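Local atomic coordinates of cellulase (PDB entry 4W7W), a protein that probably hydrolyses beta-1,4-glucosidic bonds of cellulose as a family 5 glycoside hydrolase and binds cello-oligosaccharide in a cleft at the end of its barrel. Residues T65-F70 and E222-L227; A86-I91 and L139-D144; G262-F267 and E280-Y285. All coordinates share one frame; numbering follows the deposited sequence.

The three contacts sample one eight-stranded parallel barrel from its interior outward. Contact 1 spans the inside, joining strands 65-70 and 219-226 near the centre of the chain through charged and hydrogen-bonding groups. Contact 3 begins on strand 262-268, the neighbour of 219-226, but faces outward to helix 273-288 and is apolar; A223 O and G265 N of the two adjoining strands, 2.9 Å apart, probably form a hydrogen bond. Contact 2 lies farthest out, between two outer helices, mostly buried and apolar with a partly exposed carboxylate at its border. It meets contact 1 where I91 CD1 packs on F70 CD2 at 4.1 Å, but does not touch contact 3.

Contact 1: T65-F70 and E222-L227; sequences TIRLPF and EAHQYL. With BGC (beta-D-glucopyranose), chain C.
R67 and E222 reach toward each other across the barrel from opposite directions, and their ends meet in a salt bridge of 2.9 Å between R67 NH2 and E222 OE2. R67 is extended from CG to NE and E222 beyond CG, each with CG anti to the backbone N (chi1 -177° and 179°), letting the pair span a gap of 12.0 Å between their CA atoms. Guanidinium and carboxylate planes stand nearly perpendicular, 83° apart, so this is a single-oxygen contact and not a flat two-pronged pairing. Water 1, in the guanidinium plane, makes the second link: it accepts from R67 NE at 2.8 Å and donates to E222 OE1. H224 adds a grip on E222 OE2, its NE2 donating over 2.7 Å to the anti lone pair, with the oxygen in the imidazole plane; the ring edge faces R67 NH2. N28 and E266 hold R67 NH1, and H224 ND1 is hydrogen-bonded to E154. Y226 CD2 lies 3.6 Å from O6 of the bound glucose, a van der Waals approach; the sugar is hydrogen-bonded to E154 and Y231 O. This buried polar network lies inside a (beta/alpha)8 barrel beside the sugar site, consistent with a family 5 glycoside hydrolase.

Contact 2: A86-I91 and L139-D144; sequences AQLGLI and LEFKDD
L88 forks between two residues of the opposing helix: CD1 lies against the F141 ring and CD2 against the carboxylate end of E140. With its CG opposite the backbone N (chi1 -178°), the leucine reaches toward helix 127-141, and chi2 (60°) splays the two methyls to E140 and F141. The leucine and phenylalanine chains lie alongside with their ends pointing opposite ways, bringing L88 CD1 to 3.9 Å from F141 CZ. One helical turn on, I91 comes in across the F141 side chain and sets its CG2 branch 3.8 Å from that same F141 CZ, so a single ring corner receives a methyl from each of two residues. E140 CB sits 3.7 Å above one face of the F141 ring, offset toward the rim. The E140 chain bends at chi2 (-65°), folding the carboxylate back over L88: E140 CD is 3.6 Å from L88 CD2. Its OE1 forms a salt bridge with K92, on the helix of L88, which probably offsets the cost of setting the carboxylate beside a methyl. L107 of the barrel strand 104-109 touches both I91 and F141 from the inner side. Dispersion forces between methyls and ring thus join the two helices, with the ion pair to K92 adding a charged link, consistent with an apolar interface that has a polar, partly exposed border.

Contact 3: G262-F267 and E280-Y285; sequences GFLGEF and EGMLTY
L264 is the first residue of strand 262-268 to meet helix 273-288, and it does so lightly: its CD2 methyl lies 4.2 Å from M282 CE, the methionine chain running across the leucine. The leucine also rests on L248 of helix 243-258, so it packs against two of the outer helices. The segments 262-267 and 280-285 run nearly antiparallel, with 151° between their directions and axes 12.1 Å apart at closest approach. They belong to the first two members of the beta-alpha-beta unit completed by strand 293-301, the repeating element of a (beta/alpha)8 barrel, and the contact fills the layer between barrel wall and helical shell. At E266 the strand turns its side chain to the other side, into the barrel, where OE1 is hydrogen-bonded to Y226 OH. F267 then points back to the helix and carries most of the strand's share of the contact. Its CG sits between the backbone N and the carbonyl carbon (chi1 68°), a crowded position that M282 shares. From there the two chains pass side by side, heading opposite ways, and M282 SD comes to 4.1 Å from F267 CD2. The sulfur lies 5.3 Å from the ring centroid, 68° off the normal, in an oblique Met-aromatic contact; the bend at the end of the methionine chain then carries CE across to L264. Farther round the phenylalanine, L283 arrives transversely, its CD2 lying 3.9 Å from both F267 CE2 and F267 CZ. W298 meets the F267 ring edge-to-face, W296 packs against both F267 and L283, and I327 and L328 of helix 325-328 touch L283 as well.

Contact 1: T65-F70 and E222-L227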
loop_
_atom_site.group_PDB
_atom_site.type_symbol
_atom_site.label_atom_id
_atom_site.label_comp_id
_atom_site.label_asym_id
_atom_site.label_seq_id
_atom_site.Cartn_x
_atom_site.Cartn_y
_atom_site.Cartn_z
ATOM N N THR A 65 7.948 -1.175 9.333
ATOM C CA THR A 65 7.367 -0.486 8.186
ATOM C C THR A 65 5.938 -0.086 8.490
ATOM O O THR A 65 5.150 -0.892 8.983
ATOM C CB THR A 65 7.400 -1.378 6.932
ATOM O OG1 THR A 65 8.753 -1.751 6.663
ATOM C CG2 THR A 65 6.877 -0.659 5.708
ATOM N N ILE A 66 5.618 1.159 8.169
ATOM C CA ILE A 66 4.261 1.672 8.279
ATOM C C ILE A 66 3.812 2.147 6.903
ATOM O O ILE A 66 4.510 2.952 6.267
ATOM C CB ILE A 66 4.205 2.846 9.260
ATOM C CG1 ILE A 66 4.588 2.402 10.678
ATOM C CG2 ILE A 66 2.837 3.517 9.223
ATOM C CD1 ILE A 66 3.704 1.362 11.308
ATOM N N ARG A 67 2.675 1.634 6.440
ATOM C CA ARG A 67 2.027 2.185 5.250
ATOM C C ARG A 67 1.004 3.219 5.711
ATOM O O ARG A 67 0.194 2.927 6.593
ATOM C CB ARG A 67 1.397 1.071 4.401
ATOM C CG ARG A 67 0.751 1.560 3.107
ATOM C CD ARG A 67 0.482 0.396 2.182
ATOM N NE ARG A 67 -0.121 0.728 0.899
ATOM C CZ ARG A 67 -1.409 0.607 0.593
ATOM N NH1 ARG A 67 -2.325 0.323 1.504
ATOM N NH2 ARG A 67 -1.785 0.753 -0.661
ATOM N N LEU A 68 1.094 4.416 5.141
ATOM C CA LEU A 68 0.306 5.562 5.553
ATOM C C LEU A 68 -0.587 6.034 4.407
ATOM O O LEU A 68 -0.158 6.800 3.542
ATOM C CB LEU A 68 1.220 6.696 5.989
ATOM C CG LEU A 68 0.512 7.924 6.543
ATOM C CD1 LEU A 68 -0.061 7.630 7.924
ATOM C CD2 LEU A 68 1.447 9.119 6.593
ATOM N N PRO A 69 -1.840 5.564 4.391
ATOM C CA PRO A 69 -2.809 6.101 3.427
ATOM C C PRO A 69 -3.072 7.582 3.667
ATOM O O PRO A 69 -3.224 8.010 4.805
ATOM C CB PRO A 69 -4.081 5.304 3.749
ATOM C CG PRO A 69 -3.583 4.021 4.347
ATOM C CD PRO A 69 -2.395 4.439 5.166
ATOM N N PHE A 70 -3.165 8.336 2.581
ATOM C CA PHE A 70 -3.663 9.704 2.631
ATOM C C PHE A 70 -4.258 10.023 1.266
ATOM O O PHE A 70 -4.075 9.275 0.299
ATOM C CB PHE A 70 -2.576 10.713 3.019
ATOM C CG PHE A 70 -1.448 10.766 2.048
ATOM C CD1 PHE A 70 -0.395 9.904 2.201
ATOM C CD2 PHE A 70 -1.445 11.642 0.981
ATOM C CE1 PHE A 70 0.664 9.899 1.333
ATOM C CE2 PHE A 70 -0.396 11.635 0.076
ATOM C CZ PHE A 70 0.666 10.771 0.261
ATOM N N GLU A 222 3.705 -3.652 -6.217
ATOM C CA GLU A 222 2.778 -3.777 -5.103
ATOM C C GLU A 222 1.553 -4.562 -5.527
ATOM O O GLU A 222 0.873 -4.156 -6.465
ATOM C CB GLU A 222 2.358 -2.374 -4.636
ATOM C CG GLU A 222 1.365 -2.411 -3.484
ATOM C CD GLU A 222 0.986 -1.039 -2.986
ATOM O OE1 GLU A 222 1.808 -0.110 -3.132
ATOM O OE2 GLU A 222 -0.133 -0.911 -2.419
ATOM N N ALA A 223 1.282 -5.646 -4.800
ATOM C CA ALA A 223 0.070 -6.425 -4.980
ATOM C C ALA A 223 -0.684 -6.443 -3.653
ATOM O O ALA A 223 -0.091 -6.235 -2.592
ATOM C CB ALA A 223 0.373 -7.844 -5.436
ATOM N N HIS A 224 -1.996 -6.651 -3.736
ATOM C CA HIS A 224 -2.850 -6.827 -2.562
ATOM C C HIS A 224 -3.487 -8.188 -2.646
ATOM O O HIS A 224 -3.724 -8.695 -3.740
ATOM C CB HIS A 224 -3.954 -5.774 -2.500
ATOM C CG HIS A 224 -3.433 -4.384 -2.312
ATOM N ND1 HIS A 224 -4.261 -3.296 -2.159
ATOM C CD2 HIS A 224 -2.167 -3.914 -2.242
ATOM C CE1 HIS A 224 -3.517 -2.208 -2.026
ATOM N NE2 HIS A 224 -2.246 -2.560 -2.058
ATOM N N GLN A 225 -3.785 -8.805 -1.504
ATOM C CA GLN A 225 -4.445 -10.109 -1.536
ATOM C C GLN A 225 -5.308 -10.318 -0.310
ATOM O O GLN A 225 -4.834 -10.365 0.818
ATOM C CB GLN A 225 -3.442 -11.259 -1.654
ATOM C CG GLN A 225 -4.106 -12.599 -1.935
ATOM C CD GLN A 225 -4.837 -12.588 -3.250
ATOM O OE1 GLN A 225 -4.255 -12.289 -4.286
ATOM N NE2 GLN A 225 -6.118 -12.929 -3.231
ATOM N N TYR A 226 -6.597 -10.481 -0.579
ATOM C CA TYR A 226 -7.585 -10.867 0.424
ATOM C C TYR A 226 -8.117 -12.257 0.089
ATOM O O TYR A 226 -7.949 -12.746 -1.031
ATOM C CB TYR A 226 -8.696 -9.812 0.473
ATOM C CG TYR A 226 -8.215 -8.481 1.011
ATOM C CD1 TYR A 226 -8.158 -8.240 2.372
ATOM C CD2 TYR A 226 -7.809 -7.455 0.156
ATOM C CE1 TYR A 226 -7.717 -7.024 2.872
ATOM C CE2 TYR A 226 -7.359 -6.232 0.664
ATOM C CZ TYR A 226 -7.322 -6.022 2.031
ATOM O OH TYR A 226 -6.900 -4.844 2.591
ATOM N N LEU A 227 -8.716 -12.914 1.080
ATOM C CA LEU A 227 -8.949 -14.351 0.990
ATOM C C LEU A 227 -10.415 -14.759 0.996
ATOM O O LEU A 227 -10.717 -15.947 1.060
ATOM C CB LEU A 227 -8.218 -15.073 2.131
ATOM C CG LEU A 227 -6.695 -14.943 2.224
ATOM C CD1 LEU A 227 -6.105 -15.959 3.179
ATOM C CD2 LEU A 227 -6.008 -14.957 0.871
HETATM C C2 BGC C . -13.165 -3.596 -3.491
HETATM C C3 BGC C . -12.212 -2.590 -2.861
HETATM C C4 BGC C . -11.098 -3.295 -2.094
HETATM C C5 BGC C . -10.438 -4.342 -2.984
HETATM C C6 BGC C . -9.447 -5.193 -2.212
HETATM C C1 BGC C . -12.367 -4.578 -4.327
HETATM O O2 BGC C . -14.123 -2.948 -4.335
HETATM O O3 BGC C . -12.941 -1.745 -1.970
HETATM O O4 BGC C . -10.152 -2.348 -1.593
HETATM O O5 BGC C . -11.414 -5.244 -3.502
HETATM O O6 BGC C . -8.888 -6.209 -3.051
HETATM O O HOH W 1 1.389 1.863 -1.231
#

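Contact 2: A86-I91 and L139-D144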
loop_
_atom_site.group_PDB
_atom_site.type_symbol
_atom_site.label_atom_id
_atom_site.label_comp_id
_atom_site.label_asym_id
_atom_site.label_seq_id
_atom_site.Cartn_x
_atom_site.Cartn_y
_atom_site.Cartn_z
ATOM N N ALA A 86 -0.467 22.310 5.330
ATOM C CA ALA A 86 -0.927 21.644 6.554
ATOM C C ALA A 86 -0.915 20.135 6.375
ATOM O O ALA A 86 -0.475 19.415 7.270
ATOM C CB ALA A 86 -2.313 22.116 6.954
ATOM N N GLN A 87 -1.362 19.648 5.218
ATOM C CA GLN A 87 -1.372 18.219 4.991
ATOM C C GLN A 87 0.052 17.663 4.927
ATOM O O GLN A 87 0.352 16.621 5.491
ATOM C CB GLN A 87 -2.145 17.870 3.731
ATOM C CG GLN A 87 -2.550 16.410 3.658
ATOM C CD GLN A 87 -3.707 15.971 4.549
ATOM O OE1 GLN A 87 -3.943 14.776 4.680
ATOM N NE2 GLN A 87 -4.454 16.897 5.112
ATOM N N LEU A 88 0.921 18.384 4.218
ATOM C CA LEU A 88 2.311 17.990 4.143
ATOM C C LEU A 88 2.919 17.942 5.539
ATOM O O LEU A 88 3.702 17.048 5.862
ATOM C CB LEU A 88 3.050 18.956 3.237
ATOM C CG LEU A 88 4.511 18.670 2.999
ATOM C CD1 LEU A 88 4.686 17.299 2.352
ATOM C CD2 LEU A 88 5.080 19.793 2.153
ATOM N N GLY A 89 2.564 18.908 6.373
ATOM C CA GLY A 89 3.064 18.931 7.732
ATOM C C GLY A 89 2.653 17.713 8.536
ATOM O O GLY A 89 3.434 17.184 9.309
ATOM N N LEU A 90 1.418 17.258 8.340
ATOM C CA LEU A 90 0.936 16.062 9.015
ATOM C C LEU A 90 1.730 14.846 8.574
ATOM O O LEU A 90 2.098 13.994 9.391
ATOM C CB LEU A 90 -0.560 15.877 8.753
ATOM C CG LEU A 90 -1.445 16.895 9.487
ATOM C CD1 LEU A 90 -2.824 16.984 8.857
ATOM C CD2 LEU A 90 -1.569 16.549 10.967
ATOM N N ILE A 91 2.001 14.739 7.265
ATOM C CA ILE A 91 2.797 13.631 6.750
ATOM C C ILE A 91 4.196 13.693 7.353
ATOM O O ILE A 91 4.730 12.680 7.787
ATOM C CB ILE A 91 2.831 13.635 5.210
ATOM C CG1 ILE A 91 1.427 13.377 4.647
ATOM C CG2 ILE A 91 3.817 12.617 4.688
ATOM C CD1 ILE A 91 1.260 13.714 3.182
ATOM N N LEU A 139 10.178 15.821 -4.551
ATOM C CA LEU A 139 10.995 16.971 -4.169
ATOM C C LEU A 139 11.023 17.158 -2.661
ATOM O O LEU A 139 12.043 17.570 -2.117
ATOM C CB LEU A 139 10.508 18.242 -4.862
ATOM C CG LEU A 139 10.829 18.322 -6.357
ATOM C CD1 LEU A 139 10.034 19.432 -7.026
ATOM C CD2 LEU A 139 12.313 18.515 -6.623
ATOM N N GLU A 140 9.919 16.852 -1.989
ATOM C CA GLU A 140 9.860 16.991 -0.538
ATOM C C GLU A 140 10.655 15.925 0.203
ATOM O O GLU A 140 11.224 16.196 1.253
ATOM C CB GLU A 140 8.427 16.936 -0.036
ATOM C CG GLU A 140 7.531 18.040 -0.512
ATOM C CD GLU A 140 7.932 19.400 -0.009
ATOM O OE1 GLU A 140 8.599 19.520 1.065
ATOM O OE2 GLU A 140 7.545 20.374 -0.704
ATOM N N PHE A 141 10.662 14.699 -0.323
ATOM C CA PHE A 141 11.134 13.530 0.425
ATOM C C PHE A 141 12.348 12.849 -0.190
ATOM O O PHE A 141 12.784 11.810 0.307
ATOM C CB PHE A 141 9.980 12.534 0.613
ATOM C CG PHE A 141 8.880 13.082 1.472
ATOM C CD1 PHE A 141 9.089 13.337 2.829
ATOM C CD2 PHE A 141 7.657 13.418 0.925
ATOM C CE1 PHE A 141 8.098 13.894 3.606
ATOM C CE2 PHE A 141 6.645 13.963 1.707
ATOM C CZ PHE A 141 6.867 14.187 3.052
ATOM N N LYS A 142 12.929 13.440 -1.227
ATOM C CA LYS A 142 14.045 12.787 -1.904
ATOM C C LYS A 142 15.225 12.525 -0.983
ATOM O O LYS A 142 15.908 11.521 -1.151
ATOM C CB LYS A 142 14.491 13.537 -3.145
ATOM C CG LYS A 142 14.844 14.971 -2.893
ATOM C CD LYS A 142 15.319 15.636 -4.179
ATOM C CE LYS A 142 16.736 15.224 -4.521
ATOM N NZ LYS A 142 17.727 15.959 -3.697
ATOM N N ASP A 143 15.447 13.389 -0.002
ATOM C CA ASP A 143 16.548 13.187 0.934
ATOM C C ASP A 143 16.163 12.457 2.226
ATOM O O ASP A 143 16.917 12.479 3.197
ATOM C CB ASP A 143 17.218 14.533 1.218
ATOM C CG ASP A 143 17.705 15.220 -0.051
ATOM O OD1 ASP A 143 18.212 14.523 -0.956
ATOM O OD2 ASP A 143 17.577 16.458 -0.146
ATOM N N ASP A 144 15.024 11.762 2.211
ATOM C CA ASP A 144 14.566 10.956 3.342
ATOM C C ASP A 144 14.640 9.429 2.991
ATOM O O ASP A 144 13.745 8.896 2.348
ATOM C CB ASP A 144 13.149 11.411 3.752
ATOM C CG ASP A 144 13.075 12.902 4.221
ATOM O OD1 ASP A 144 13.829 13.322 5.121
ATOM O OD2 ASP A 144 12.223 13.670 3.714
#

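Contact 3: G262-F267 and E280-Y285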
loop_
_atom_site.group_PDB
_atom_site.type_symbol
_atom_site.label_atom_id
_atom_site.label_comp_id
_atom_site.label_asym_id
_atom_site.label_seq_id
_atom_site.Cartn_x
_atom_site.Cartn_y
_atom_site.Cartn_z
ATOM N N GLY A 262 8.614 -7.725 -5.192
ATOM C CA GLY A 262 7.219 -7.480 -4.859
ATOM C C GLY A 262 7.015 -7.029 -3.434
ATOM O O GLY A 262 7.852 -7.258 -2.558
ATOM N N PHE A 263 5.859 -6.433 -3.212
ATOM C CA PHE A 263 5.498 -5.953 -1.887
ATOM C C PHE A 263 4.014 -6.173 -1.696
ATOM O O PHE A 263 3.229 -5.767 -2.547
ATOM C CB PHE A 263 5.839 -4.448 -1.774
ATOM C CG PHE A 263 5.829 -3.950 -0.365
ATOM C CD1 PHE A 263 4.643 -3.735 0.317
ATOM C CD2 PHE A 263 7.036 -3.725 0.298
ATOM C CE1 PHE A 263 4.644 -3.348 1.658
ATOM C CE2 PHE A 263 7.040 -3.308 1.614
ATOM C CZ PHE A 263 5.841 -3.156 2.304
ATOM N N LEU A 264 3.614 -6.824 -0.595
ATOM C CA LEU A 264 2.204 -7.094 -0.350
ATOM C C LEU A 264 1.655 -5.924 0.447
ATOM O O LEU A 264 1.717 -5.894 1.676
ATOM C CB LEU A 264 2.016 -8.435 0.355
ATOM C CG LEU A 264 0.602 -9.011 0.272
ATOM C CD1 LEU A 264 0.158 -9.347 -1.147
ATOM C CD2 LEU A 264 0.500 -10.256 1.154
ATOM N N GLY A 265 1.146 -4.925 -0.273
ATOM C CA GLY A 265 0.780 -3.654 0.370
ATOM C C GLY A 265 -0.449 -3.706 1.252
ATOM O O GLY A 265 -0.601 -2.885 2.165
ATOM N N GLU A 266 -1.342 -4.665 0.964
ATOM C CA GLU A 266 -2.466 -4.958 1.828
ATOM C C GLU A 266 -2.757 -6.440 1.764
ATOM O O GLU A 266 -2.717 -7.054 0.695
ATOM C CB GLU A 266 -3.759 -4.251 1.421
ATOM C CG GLU A 266 -3.701 -2.749 1.478
ATOM C CD GLU A 266 -5.029 -2.086 1.172
ATOM O OE1 GLU A 266 -6.095 -2.771 1.172
ATOM O OE2 GLU A 266 -5.000 -0.861 0.919
ATOM N N PHE A 267 -3.132 -6.982 2.912
ATOM C CA PHE A 267 -3.670 -8.329 3.056
ATOM C C PHE A 267 -4.265 -8.349 4.450
ATOM O O PHE A 267 -3.908 -7.542 5.297
ATOM C CB PHE A 267 -2.606 -9.434 2.887
ATOM C CG PHE A 267 -1.562 -9.505 4.001
ATOM C CD1 PHE A 267 -0.661 -8.475 4.213
ATOM C CD2 PHE A 267 -1.486 -10.612 4.817
ATOM C CE1 PHE A 267 0.291 -8.557 5.214
ATOM C CE2 PHE A 267 -0.533 -10.706 5.802
ATOM C CZ PHE A 267 0.360 -9.678 6.012
ATOM N N GLU A 280 -0.801 -17.987 8.523
ATOM C CA GLU A 280 0.488 -18.622 8.743
ATOM C C GLU A 280 1.072 -19.088 7.405
ATOM O O GLU A 280 2.266 -18.915 7.120
ATOM C CB GLU A 280 0.339 -19.819 9.693
ATOM C CG GLU A 280 -0.031 -19.461 11.126
ATOM C CD GLU A 280 1.147 -19.289 12.075
ATOM O OE1 GLU A 280 2.312 -19.160 11.628
ATOM O OE2 GLU A 280 0.887 -19.204 13.285
ATOM N N GLY A 281 0.221 -19.684 6.575
ATOM C CA GLY A 281 0.699 -20.217 5.306
ATOM C C GLY A 281 1.207 -19.147 4.363
ATOM O O GLY A 281 2.226 -19.326 3.686
ATOM N N MET A 282 0.513 -18.015 4.293
ATOM C CA MET A 282 0.934 -16.967 3.378
ATOM C C MET A 282 2.171 -16.236 3.891
ATOM O O MET A 282 3.051 -15.895 3.094
ATOM C CB MET A 282 -0.249 -16.086 2.998
ATOM C CG MET A 282 -0.712 -15.077 3.981
ATOM S SD MET A 282 -2.295 -14.380 3.415
ATOM C CE MET A 282 -1.841 -13.618 1.872
ATOM N N LEU A 283 2.289 -16.049 5.206
ATOM C CA LEU A 283 3.490 -15.436 5.771
ATOM C C LEU A 283 4.704 -16.344 5.594
ATOM O O LEU A 283 5.794 -15.883 5.238
ATOM C CB LEU A 283 3.251 -15.110 7.239
ATOM C CG LEU A 283 2.189 -14.049 7.519
ATOM C CD1 LEU A 283 1.924 -13.964 9.000
ATOM C CD2 LEU A 283 2.611 -12.701 7.006
ATOM N N THR A 284 4.508 -17.646 5.808
ATOM C CA THR A 284 5.551 -18.627 5.581
ATOM C C THR A 284 5.965 -18.653 4.101
ATOM O O THR A 284 7.163 -18.695 3.771
ATOM C CB THR A 284 5.079 -20.015 6.033
ATOM O OG1 THR A 284 4.896 -19.990 7.446
ATOM C CG2 THR A 284 6.093 -21.091 5.664
ATOM N N TYR A 285 4.972 -18.575 3.217
ATOM C CA TYR A 285 5.249 -18.583 1.780
ATOM C C TYR A 285 6.114 -17.387 1.371
ATOM O O TYR A 285 7.089 -17.528 0.621
ATOM C CB TYR A 285 3.944 -18.599 0.974
ATOM C CG TYR A 285 4.180 -18.625 -0.507
ATOM C CD1 TYR A 285 4.361 -19.820 -1.183
ATOM C CD2 TYR A 285 4.250 -17.456 -1.248
ATOM C CE1 TYR A 285 4.611 -19.853 -2.541
ATOM C CE2 TYR A 285 4.525 -17.483 -2.605
ATOM C CZ TYR A 285 4.697 -18.683 -3.244
ATOM O OH TYR A 285 4.962 -18.680 -4.590
#